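PDB 2PLC: phosphatidylinositol-specific phospholipase C from Listeria monocytogenes, which belongs to the phosphatidylinositol-specific phospholipase C family, whose X domain is built on a TIM-barrel fold. Local coordinates for residues N235-E238 / Q239-N243. Sequence-based numbering, arbitrary orientation.
Sequences NKVE and QFVLN
Asn235 and Gln239 stand one turn apart on the outer side of an amphipathic alpha-helix, residues 226-246, which forms the helical crossover between strands 212-216 and 253-257 in a beta-alpha-beta unit of this TIM-barrel protein. Their amide planes are nearly perpendicular, 87° apart, and OD1 of Asn235 lies 4.1 Å from NE2 of Gln239, too far for a direct bond. A water joins them instead: it donates to Asn235 OD1 at 2.9 Å and accepts from Gln239 NE2 at 3.0 Å. Gln239 reaches that water because its CG is anti to the carbonyl carbon (chi1 -74°) and the chain then runs extended back along the helix over the Asn235 carbonyl. Such polar amides suit a solvent-facing turn.

On the buried side the same spacing brings Val237 and Val241 together at a slant, and CG1 of Val237 meets CG2 of Val241 at 4.2 Å, a light apolar touch. Their compact, beta-branched side chains suit a face packed against other parts of the fold: Val237 rests on Phe195 and Ile198 of helix 191-207, while Val241 packs on Leu252 and Asn271. Phe240 packs on Val199 and Ala202 of helix 191-207, its ring directed away from residues 235-238.

Glu238 carries its CG anti to the backbone N (chi1 -173°), and the extended chain, long enough to span the gap, takes its carboxylate to helix 262-269, where OE1 is hydrogen-bonded to Thr264. Leu242, one turn on, can cover the Glu238 carbonyl with its methyls, CD2 lying 3.7 Å from Glu238 O, while touching Asn267 of that neighbouring helix. Regular i to i+4 bonds hold the backbone beneath these groups; beside one of them, CG2 of Val241 comes to 3.0 Å from Val237 O.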
# COMPACT_ATOMS: atom_id res chain seq x y z
N ASN A 235 -4.92 3.79 17.38
CA ASN A 235 -4.89 3.10 18.66
C ASN A 235 -6.06 2.13 18.82
O ASN A 235 -5.90 1.02 19.33
CB ASN A 235 -4.89 4.11 19.80
CG ASN A 235 -3.61 4.08 20.59
OD1 ASN A 235 -3.58 3.59 21.72
ND2 ASN A 235 -2.53 4.59 19.99
N LYS A 236 -7.24 2.57 18.39
CA LYS A 236 -8.44 1.74 18.48
C LYS A 236 -8.24 0.50 17.64
O LYS A 236 -8.56 -0.61 18.07
CB LYS A 236 -9.66 2.52 18.02
CG LYS A 236 -10.05 3.64 18.97
CD LYS A 236 -11.17 4.51 18.41
CE LYS A 236 -12.48 3.74 18.30
NZ LYS A 236 -12.89 3.20 19.62
N VAL A 237 -7.69 0.69 16.44
CA VAL A 237 -7.44 -0.42 15.52
C VAL A 237 -6.35 -1.34 16.08
O VAL A 237 -6.42 -2.56 15.93
CB VAL A 237 -7.05 0.09 14.12
CG1 VAL A 237 -6.64 -1.07 13.22
CG2 VAL A 237 -8.22 0.84 13.50
N GLU A 238 -5.36 -0.75 16.74
CA GLU A 238 -4.27 -1.52 17.32
C GLU A 238 -4.76 -2.48 18.40
O GLU A 238 -4.33 -3.64 18.46
CB GLU A 238 -3.22 -0.58 17.90
CG GLU A 238 -1.96 -1.29 18.37
CD GLU A 238 -0.95 -0.33 18.97
OE1 GLU A 238 -1.06 0.90 18.77
OE2 GLU A 238 -0.02 -0.83 19.65
N GLN A 239 -5.67 -2.00 19.25
CA GLN A 239 -6.24 -2.82 20.33
C GLN A 239 -7.13 -3.92 19.78
O GLN A 239 -7.20 -5.01 20.35
CB GLN A 239 -7.05 -1.95 21.27
CG GLN A 239 -6.22 -1.09 22.18
CD GLN A 239 -7.06 -0.09 22.94
OE1 GLN A 239 -8.20 -0.38 23.32
NE2 GLN A 239 -6.51 1.10 23.16
N PHE A 240 -7.82 -3.62 18.69
CA PHE A 240 -8.70 -4.57 18.04
C PHE A 240 -7.89 -5.73 17.47
O PHE A 240 -8.28 -6.89 17.61
CB PHE A 240 -9.47 -3.87 16.92
CG PHE A 240 -10.33 -4.80 16.12
CD1 PHE A 240 -11.46 -5.38 16.68
CD2 PHE A 240 -10.01 -5.07 14.79
CE1 PHE A 240 -12.26 -6.23 15.93
CE2 PHE A 240 -10.81 -5.92 14.03
CZ PHE A 240 -11.94 -6.50 14.60
N VAL A 241 -6.75 -5.41 16.86
CA VAL A 241 -5.86 -6.40 16.28
C VAL A 241 -5.23 -7.26 17.38
O VAL A 241 -5.08 -8.47 17.23
CB VAL A 241 -4.75 -5.74 15.44
CG1 VAL A 241 -3.83 -6.79 14.84
CG2 VAL A 241 -5.37 -4.90 14.33
N LEU A 242 -4.89 -6.63 18.50
CA LEU A 242 -4.30 -7.34 19.64
C LEU A 242 -5.26 -8.38 20.21
O LEU A 242 -4.86 -9.49 20.56
CB LEU A 242 -3.89 -6.33 20.72
CG LEU A 242 -2.40 -6.00 20.86
CD1 LEU A 242 -1.69 -6.19 19.54
CD2 LEU A 242 -2.23 -4.58 21.38
N ASN A 243 -6.54 -8.02 20.26
CA ASN A 243 -7.59 -8.92 20.76
C ASN A 243 -7.74 -10.13 19.84
O ASN A 243 -7.74 -11.27 20.30
CB ASN A 243 -8.92 -8.16 20.83
CG ASN A 243 -10.05 -9.02 21.38
OD1 ASN A 243 -11.18 -8.95 20.89
ND2 ASN A 243 -9.75 -9.83 22.38
O HOH W 1 -3.66 0.74 22.40